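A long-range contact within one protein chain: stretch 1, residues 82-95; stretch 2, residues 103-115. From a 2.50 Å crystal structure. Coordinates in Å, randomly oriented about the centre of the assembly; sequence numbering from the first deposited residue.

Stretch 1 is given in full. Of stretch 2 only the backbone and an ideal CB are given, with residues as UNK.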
ATOM      1  N   THR B  82       2.021 -24.129  29.595  1.00 78.30           N
ATOM      2  CA  THR B  82       1.444 -25.453  29.391  1.00 78.19           C
ATOM      3  C   THR B  82       2.608 -26.416  29.290  1.00 80.36           C
ATOM      4  O   THR B  82       3.569 -26.168  28.565  1.00 83.33           O
ATOM      5  CB  THR B  82       0.658 -25.583  28.088  1.00 77.69           C
ATOM      6  OG1 THR B  82      -0.394 -24.619  28.045  1.00 78.27           O
ATOM      7  CG2 THR B  82       0.052 -26.968  28.005  1.00 79.24           C
ATOM      8  N   LEU B  83       2.530 -27.518  30.012  1.00 80.21           N
ATOM      9  CA  LEU B  83       3.608 -28.477  29.980  1.00 81.47           C
ATOM     10  C   LEU B  83       3.339 -29.534  28.919  1.00 83.80           C
ATOM     11  O   LEU B  83       2.259 -29.559  28.317  1.00 82.27           O
ATOM     12  CB  LEU B  83       3.777 -29.114  31.366  1.00 83.16           C
ATOM     13  CG  LEU B  83       4.782 -28.415  32.292  1.00 83.42           C
ATOM     14  CD1 LEU B  83       4.611 -26.910  32.222  1.00 88.11           C
ATOM     15  CD2 LEU B  83       4.592 -28.906  33.708  1.00 86.19           C
ATOM     16  N   ALA B  84       4.337 -30.388  28.696  1.00 83.01           N
ATOM     17  CA  ALA B  84       4.278 -31.459  27.717  1.00 82.35           C
ATOM     18  C   ALA B  84       2.904 -32.104  27.660  1.00 83.31           C
ATOM     19  O   ALA B  84       2.228 -32.004  26.646  1.00 81.35           O
ATOM     20  CB  ALA B  84       5.342 -32.505  28.039  1.00 82.41           C
ATOM     21  N   ASP B  85       2.499 -32.752  28.757  1.00 86.89           N
ATOM     22  CA  ASP B  85       1.203 -33.448  28.867  1.00 86.14           C
ATOM     23  C   ASP B  85      -0.052 -32.595  28.719  1.00 85.90           C
ATOM     24  O   ASP B  85      -1.150 -33.104  28.846  1.00 84.19           O
ATOM     25  CB  ASP B  85       1.104 -34.151  30.206  1.00 87.53           C
ATOM     26  CG  ASP B  85       1.262 -33.191  31.373  1.00 91.52           C
ATOM     27  OD1 ASP B  85       0.729 -32.065  31.291  1.00 90.77           O
ATOM     28  OD2 ASP B  85       1.915 -33.562  32.373  1.00 95.34           O
ATOM     29  N   GLN B  86       0.113 -31.300  28.479  1.00 88.02           N
ATOM     30  CA  GLN B  86      -1.003 -30.368  28.307  1.00 88.98           C
ATOM     31  C   GLN B  86      -1.616 -29.764  29.576  1.00 90.24           C
ATOM     32  O   GLN B  86      -2.529 -28.935  29.495  1.00 88.67           O
ATOM     33  CB  GLN B  86      -2.091 -31.005  27.456  1.00 89.23           C
ATOM     34  CG  GLN B  86      -1.598 -31.365  26.069  1.00 93.59           C
ATOM     35  CD  GLN B  86      -0.852 -30.218  25.403  1.00 95.75           C
ATOM     36  OE1 GLN B  86      -1.374 -29.104  25.281  1.00 96.58           O
ATOM     37  NE2 GLN B  86       0.375 -30.488  24.964  1.00 98.23           N
ATOM     38  N   THR B  87      -1.117 -30.166  30.742  1.00 89.16           N
ATOM     39  CA  THR B  87      -1.602 -29.602  31.989  1.00 90.00           C
ATOM     40  C   THR B  87      -1.116 -28.149  32.013  1.00 90.99           C
ATOM     41  O   THR B  87       0.080 -27.903  31.987  1.00 94.10           O
ATOM     42  CB  THR B  87      -1.023 -30.365  33.197  1.00 90.39           C
ATOM     43  OG1 THR B  87       0.407 -30.302  33.169  1.00 91.36           O
ATOM     44  CG2 THR B  87      -1.464 -31.833  33.163  1.00 89.34           C
ATOM     45  N   THR B  88      -2.032 -27.188  32.036  1.00 90.94           N
ATOM     46  CA  THR B  88      -1.647 -25.778  32.050  1.00 92.71           C
ATOM     47  C   THR B  88      -1.586 -25.179  33.459  1.00 92.15           C
ATOM     48  O   THR B  88      -2.450 -25.444  34.288  1.00 93.21           O
ATOM     49  CB  THR B  88      -2.603 -24.920  31.164  1.00 96.98           C
ATOM     50  OG1 THR B  88      -2.251 -23.536  31.302  1.00 99.35           O
ATOM     51  CG2 THR B  88      -4.091 -25.122  31.560  1.00100.26           C
ATOM     52  N   PHE B  89      -0.552 -24.378  33.731  1.00 92.54           N
ATOM     53  CA  PHE B  89      -0.370 -23.756  35.047  1.00 89.43           C
ATOM     54  C   PHE B  89      -0.263 -22.241  34.984  1.00 90.29           C
ATOM     55  O   PHE B  89       0.035 -21.655  33.931  1.00 89.04           O
ATOM     56  CB  PHE B  89       0.889 -24.271  35.739  1.00 85.79           C
ATOM     57  CG  PHE B  89       0.941 -25.754  35.884  1.00 87.50           C
ATOM     58  CD1 PHE B  89       1.307 -26.327  37.095  1.00 89.72           C
ATOM     59  CD2 PHE B  89       0.677 -26.588  34.810  1.00 88.23           C
ATOM     60  CE1 PHE B  89       1.411 -27.712  37.231  1.00 89.69           C
ATOM     61  CE2 PHE B  89       0.777 -27.962  34.932  1.00 90.56           C
ATOM     62  CZ  PHE B  89       1.146 -28.527  36.145  1.00 91.91           C
ATOM     63  N   ASP B  90      -0.508 -21.611  36.131  1.00 92.14           N
ATOM     64  CA  ASP B  90      -0.418 -20.157  36.240  1.00 88.25           C
ATOM     65  C   ASP B  90       1.032 -19.894  36.617  1.00 82.94           C
ATOM     66  O   ASP B  90       1.619 -20.656  37.408  1.00 80.07           O
ATOM     67  CB  ASP B  90      -1.371 -19.640  37.314  1.00 94.29           C
ATOM     68  CG  ASP B  90      -2.083 -18.374  36.886  1.00101.09           C
ATOM     69  OD1 ASP B  90      -1.422 -17.311  36.767  1.00100.64           O
ATOM     70  OD2 ASP B  90      -3.313 -18.448  36.653  1.00105.44           O
ATOM     71  N   ALA B  91       1.613 -18.836  36.051  1.00 76.82           N
ATOM     72  CA  ALA B  91       3.020 -18.565  36.304  1.00 77.71           C
ATOM     73  C   ALA B  91       3.342 -17.222  36.888  1.00 77.42           C
ATOM     74  O   ALA B  91       2.819 -16.193  36.449  1.00 77.63           O
ATOM     75  CB  ALA B  91       3.820 -18.759  35.020  1.00 76.95           C
ATOM     76  N   LYS B  92       4.239 -17.237  37.866  1.00 75.68           N
ATOM     77  CA  LYS B  92       4.666 -16.008  38.513  1.00 76.58           C
ATOM     78  C   LYS B  92       5.995 -15.569  37.900  1.00 74.30           C
ATOM     79  O   LYS B  92       6.884 -16.388  37.659  1.00 73.67           O
ATOM     80  CB  LYS B  92       4.830 -16.243  40.018  1.00 81.20           C
ATOM     81  CG  LYS B  92       5.304 -15.022  40.821  1.00 90.32           C
ATOM     82  CD  LYS B  92       6.413 -15.396  41.828  1.00 90.71           C
ATOM     83  CE  LYS B  92       7.086 -14.150  42.413  1.00 91.23           C
ATOM     84  NZ  LYS B  92       8.443 -14.474  42.959  1.00 89.79           N
ATOM     85  N   VAL B  93       6.122 -14.275  37.647  1.00 70.13           N
ATOM     86  CA  VAL B  93       7.343 -13.741  37.078  1.00 68.66           C
ATOM     87  C   VAL B  93       8.458 -13.604  38.114  1.00 69.24           C
ATOM     88  O   VAL B  93       8.511 -12.627  38.850  1.00 72.84           O
ATOM     89  CB  VAL B  93       7.080 -12.365  36.458  1.00 65.68           C
ATOM     90  CG1 VAL B  93       8.346 -11.794  35.886  1.00 63.31           C
ATOM     91  CG2 VAL B  93       6.038 -12.489  35.383  1.00 68.31           C
ATOM     92  N   VAL B  94       9.357 -14.575  38.183  1.00 68.66           N
ATOM     93  CA  VAL B  94      10.466 -14.493  39.135  1.00 67.20           C
ATOM     94  C   VAL B  94      11.348 -13.255  38.920  1.00 69.45           C
ATOM     95  O   VAL B  94      11.805 -12.641  39.881  1.00 73.58           O
ATOM     96  CB  VAL B  94      11.380 -15.736  39.036  1.00 64.69           C
ATOM     97  CG1 VAL B  94      12.617 -15.551  39.901  1.00 54.85           C
ATOM     98  CG2 VAL B  94      10.603 -17.001  39.409  1.00 62.46           C
ATOM     99  N   GLY B  95      11.597 -12.897  37.662  1.00 71.15           N
ATOM    100  CA  GLY B  95      12.458 -11.756  37.364  1.00 72.32           C
ATOM    101  C   GLY B  95      12.956 -11.737  35.922  1.00 74.55           C
ATOM    102  O   GLY B  95      12.676 -12.651  35.147  1.00 76.12           O
ATOM    103  N   UNK B 103      14.297 -14.155  30.726  1.00 69.05           N
ATOM    104  CA  UNK B 103      13.320 -14.002  31.790  1.00 65.55           C
ATOM    105  C   UNK B 103      13.095 -15.304  32.532  1.00 66.43           C
ATOM    106  O   UNK B 103      13.195 -16.382  31.945  1.00 67.67           O
ATOM    107  CB  UNK B 103      11.995 -13.487  31.224  1.00 65.55           C
ATOM    108  N   UNK B 104      12.813 -15.224  33.830  1.00 66.01           N
ATOM    109  CA  UNK B 104      12.548 -16.455  34.570  1.00 66.26           C
ATOM    110  C   UNK B 104      11.155 -16.481  35.173  1.00 64.26           C
ATOM    111  O   UNK B 104      10.682 -15.498  35.717  1.00 65.56           O
ATOM    112  CB  UNK B 104      13.588 -16.635  35.677  1.00 66.26           C
ATOM    113  N   UNK B 105      10.507 -17.626  35.066  1.00 66.57           N
ATOM    114  CA  UNK B 105       9.166 -17.799  35.581  1.00 68.08           C
ATOM    115  C   UNK B 105       9.181 -18.909  36.606  1.00 71.05           C
ATOM    116  O   UNK B 105      10.147 -19.685  36.690  1.00 68.86           O
ATOM    117  CB  UNK B 105       8.172 -18.101  34.457  1.00 68.08           C
ATOM    118  N   UNK B 106       8.116 -18.970  37.400  1.00 74.50           N
ATOM    119  CA  UNK B 106       7.975 -20.022  38.396  1.00 77.98           C
ATOM    120  C   UNK B 106       6.542 -20.487  38.359  1.00 78.30           C
ATOM    121  O   UNK B 106       5.609 -19.689  38.181  1.00 78.28           O
ATOM    122  CB  UNK B 106       8.369 -19.543  39.794  1.00 77.98           C
ATOM    123  N   UNK B 107       6.374 -21.794  38.482  1.00 80.96           N
ATOM    124  CA  UNK B 107       5.054 -22.387  38.505  1.00 82.25           C
ATOM    125  C   UNK B 107       5.025 -23.411  39.628  1.00 86.47           C
ATOM    126  O   UNK B 107       6.066 -23.937  40.048  1.00 85.67           O
ATOM    127  CB  UNK B 107       4.701 -23.022  37.158  1.00 82.25           C
ATOM    128  N   UNK B 108       3.813 -23.665  40.113  1.00 92.33           N
ATOM    129  CA  UNK B 108       3.537 -24.606  41.194  1.00 95.04           C
ATOM    130  C   UNK B 108       3.197 -25.939  40.542  1.00 94.31           C
ATOM    131  O   UNK B 108       2.027 -26.205  40.256  1.00 94.79           O
ATOM    132  CB  UNK B 108       2.406 -24.118  42.101  1.00 95.04           C
ATOM    133  N   UNK B 109       4.200 -26.778  40.305  1.00 92.56           N
ATOM    134  CA  UNK B 109       3.927 -28.055  39.651  1.00 93.29           C
ATOM    135  C   UNK B 109       4.629 -29.232  40.301  1.00 93.05           C
ATOM    136  O   UNK B 109       5.709 -29.081  40.870  1.00 94.30           O
ATOM    137  CB  UNK B 109       4.336 -27.978  38.179  1.00 93.29           C
ATOM    138  N   UNK B 110       4.022 -30.430  40.208  1.00 92.45           N
ATOM    139  CA  UNK B 110       4.585 -31.658  40.786  1.00 92.10           C
ATOM    140  C   UNK B 110       5.947 -32.050  40.186  1.00 93.76           C
ATOM    141  O   UNK B 110       6.050 -32.390  39.009  1.00 93.57           O
ATOM    142  CB  UNK B 110       3.598 -32.810  40.591  1.00 92.10           C
ATOM    143  N   UNK B 111       6.987 -32.003  41.012  1.00 96.43           N
ATOM    144  CA  UNK B 111       8.356 -32.322  40.593  1.00 98.04           C
ATOM    145  C   UNK B 111       8.506 -33.483  39.608  1.00 97.18           C
ATOM    146  O   UNK B 111       9.520 -33.582  38.913  1.00 99.16           O
ATOM    147  CB  UNK B 111       9.188 -32.638  41.838  1.00 98.04           C
ATOM    148  N   UNK B 112       7.508 -34.356  39.538  1.00 96.11           N
ATOM    149  CA  UNK B 112       7.567 -35.512  38.641  1.00 95.28           C
ATOM    150  C   UNK B 112       7.322 -35.143  37.178  1.00 90.83           C
ATOM    151  O   UNK B 112       7.788 -35.844  36.277  1.00 89.61           O
ATOM    152  CB  UNK B 112       6.542 -36.559  39.080  1.00 95.28           C
ATOM    153  N   UNK B 113       6.580 -34.063  36.957  0.50 82.24           N
ATOM    154  CA  UNK B 113       6.265 -33.603  35.618  0.50 76.87           C
ATOM    155  C   UNK B 113       7.201 -32.476  35.190  0.50 75.30           C
ATOM    156  O   UNK B 113       6.839 -31.630  34.379  0.50 72.44           O
ATOM    157  CB  UNK B 113       4.809 -33.140  35.546  0.50 76.87           C
ATOM    158  N   UNK B 114       8.414 -32.486  35.738  1.00 75.93           N
ATOM    159  CA  UNK B 114       9.419 -31.474  35.451  1.00 76.83           C
ATOM    160  C   UNK B 114      10.811 -32.023  35.137  1.00 79.72           C
ATOM    161  O   UNK B 114      11.517 -32.531  36.022  1.00 77.05           O
ATOM    162  CB  UNK B 114       9.518 -30.519  36.643  1.00 76.83           C
ATOM    163  N   UNK B 115      11.210 -31.902  33.870  1.00 80.15           N
ATOM    164  CA  UNK B 115      12.531 -32.342  33.448  1.00 79.28           C
ATOM    165  C   UNK B 115      13.350 -31.095  33.178  1.00 79.25           C
ATOM    166  O   UNK B 115      13.007 -30.300  32.318  1.00 79.64           O
ATOM    167  CB  UNK B 115      12.464 -33.248  32.217  1.00 79.28           C
TER

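Position 103 enters as a strand, its CA-to-CB bond running sideways to stretch 1 and its ideal CB 4.1 Å from Gly 95 O. Little is offered here, so many residues would serve; the deposited one is Ala 103.

At position 104 the backbone N donates to Gly 95 O (2.9 Å), and the ideal CB lies 4.1 Å from Val 94 CB. Phi/psi of -119/137 and an apolar neighbour favour a beta-branched or other aliphatic side chain. It is Val 104, whose CG1 packs 4.0 Å from Val 94 CB.

Position 105 turns to the opposite face, where its ideal CB is 4.4 Å from Ala 91 CB. Because alanine is short, it leaves room for a longer apolar chain such as leucine, isoleucine or methionine. Leu 105 fills it, with CG 4.0 Å from Ala 91 CB and CD1 4.2 Å from Val 93 CG2.

Position 106 pairs with Lys 92 through two backbone bonds: Lys 92 N to the position's O (2.8 Å), and its own N to Lys 92 O (2.9 Å). Its ideal CB touches Val 94 CG2 at 3.4 Å, but nothing more of stretch 1 claims the end of the side chain, so lysine, arginine, glutamine, glutamate or threonine would all serve. It is Arg 106, whose end leads away from stretch 1.

Position 107 returns to the face of 105, with an ideal CB 4.3 Å from Phe 89 CB. Ala 91, Phe 89 and Leu 83 together invite a branched aliphatic. Ile 107 answers with CG2 3.5 Å from Ala 91 CB and CD1 4.0 Å from Leu 83 CD1.

Position 108 points sideways with no neighbour within reach of its ideal CB, so polar residues suit; it is Asp 108, whose backbone O lies at the Phe 89 ring edge, 3.2 Å from CD1.

At 109 the ideal CB is only 3.1 Å from Phe 89 CE1. Such tightness favours a small residue, and Ala 109 provides it.

At 110 the ideal CB meets nothing within 5.5 Å, so many residues would do; phi near -62° also allows proline, and Pro 110 is deposited. Positions 111, 112 and 115 are out of reach and tolerate polar residues: Lys 111, Asn 112 and Arg 115.

At 113 the ideal CB points toward stretch 1, 4.3 Å from Asp 85 OD2, with Thr 87 OG1 farther along. A basic chain suits this acidic, hydroxyl-bearing site. Lys 113 NZ donates to Thr 87 OG1 (2.7 Å) and makes a salt bridge with Asp 85 OD2 (3.3 Å).

Position 114 points sideways, but an apolar chain could reach Leu 83; Leu 114 CD2 comes 4.1 Å from Leu 83 CD2.

Stretch 2 103-115: AVLRIDAPKNKLR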
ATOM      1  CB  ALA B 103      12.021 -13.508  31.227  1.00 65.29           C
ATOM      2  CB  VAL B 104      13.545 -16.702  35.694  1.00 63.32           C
ATOM      3  CG1 VAL B 104      13.235 -18.045  36.313  1.00 63.63           C
ATOM      4  CG2 VAL B 104      14.965 -16.683  35.161  1.00 62.65           C
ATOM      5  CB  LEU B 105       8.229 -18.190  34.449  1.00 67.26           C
ATOM      6  CG  LEU B 105       7.317 -17.175  33.758  1.00 69.27           C
ATOM      7  CD1 LEU B 105       7.923 -15.793  33.653  1.00 64.33           C
ATOM      8  CD2 LEU B 105       6.990 -17.735  32.387  1.00 69.80           C
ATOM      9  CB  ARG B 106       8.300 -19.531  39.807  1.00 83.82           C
ATOM     10  CG  ARG B 106       8.657 -20.662  40.781  1.00 91.92           C
ATOM     11  CD  ARG B 106       8.511 -20.263  42.267  1.00101.97           C
ATOM     12  NE  ARG B 106       8.973 -21.337  43.159  1.00110.96           N
ATOM     13  CZ  ARG B 106      10.145 -21.344  43.802  1.00114.83           C
ATOM     14  NH1 ARG B 106      10.993 -20.321  43.674  1.00117.74           N
ATOM     15  NH2 ARG B 106      10.493 -22.388  44.552  1.00113.91           N
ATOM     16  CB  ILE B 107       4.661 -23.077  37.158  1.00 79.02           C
ATOM     17  CG1 ILE B 107       5.624 -24.212  36.829  1.00 74.53           C
ATOM     18  CG2 ILE B 107       4.601 -22.051  36.046  1.00 77.01           C
ATOM     19  CD1 ILE B 107       5.126 -25.123  35.722  1.00 70.56           C
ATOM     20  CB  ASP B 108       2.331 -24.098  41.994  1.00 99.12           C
ATOM     21  CG  ASP B 108       2.007 -24.963  43.193  1.00104.07           C
ATOM     22  OD1 ASP B 108       0.888 -24.820  43.730  1.00106.51           O
ATOM     23  OD2 ASP B 108       2.868 -25.776  43.605  1.00107.44           O
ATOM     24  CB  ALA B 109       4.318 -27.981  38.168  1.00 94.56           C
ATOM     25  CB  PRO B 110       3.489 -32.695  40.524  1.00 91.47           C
ATOM     26  CG  PRO B 110       2.768 -32.156  39.308  1.00 89.24           C
ATOM     27  CD  PRO B 110       2.712 -30.685  39.573  1.00 89.29           C
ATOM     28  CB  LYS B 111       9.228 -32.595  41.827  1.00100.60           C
ATOM     29  CG  LYS B 111       9.131 -31.518  42.912  1.00106.33           C
ATOM     30  CD  LYS B 111       9.926 -31.889  44.164  1.00110.88           C
ATOM     31  CE  LYS B 111       9.316 -31.257  45.433  1.00116.59           C
ATOM     32  NZ  LYS B 111       7.937 -31.769  45.770  1.00116.32           N
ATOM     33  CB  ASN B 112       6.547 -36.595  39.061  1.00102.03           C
ATOM     34  CG  ASN B 112       5.121 -36.307  38.555  1.00106.18           C
ATOM     35  OD1 ASN B 112       4.451 -35.387  39.030  1.00107.21           O
ATOM     36  ND2 ASN B 112       4.662 -37.101  37.582  1.00109.47           N
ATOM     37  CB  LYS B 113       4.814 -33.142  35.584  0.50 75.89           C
ATOM     38  CG  LYS B 113       3.823 -34.281  35.722  0.50 75.17           C
ATOM     39  CD  LYS B 113       2.401 -33.780  35.914  0.50 76.80           C
ATOM     40  CE  LYS B 113       2.068 -32.603  34.999  0.50 78.38           C
ATOM     41  NZ  LYS B 113       0.623 -32.229  35.046  0.50 76.09           N
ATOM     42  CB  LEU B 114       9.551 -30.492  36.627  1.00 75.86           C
ATOM     43  CG  LEU B 114       8.395 -29.533  36.925  1.00 77.42           C
ATOM     44  CD1 LEU B 114       8.707 -28.717  38.162  1.00 78.30           C
ATOM     45  CD2 LEU B 114       8.169 -28.601  35.745  1.00 80.16           C
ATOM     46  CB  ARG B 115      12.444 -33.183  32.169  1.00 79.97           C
ATOM     47  CG  ARG B 115      13.799 -33.674  31.624  1.00 78.30           C
ATOM     48  CD  ARG B 115      13.644 -34.526  30.345  1.00 78.13           C
ATOM     49  NE  ARG B 115      14.911 -35.079  29.859  1.00 78.98           N
ATOM     50  CZ  ARG B 115      15.787 -34.414  29.101  1.00 78.91           C
ATOM     51  NH1 ARG B 115      15.534 -33.168  28.731  1.00 75.74           N
ATOM     52  NH2 ARG B 115      16.926 -34.986  28.719  1.00 76.62           N
TER
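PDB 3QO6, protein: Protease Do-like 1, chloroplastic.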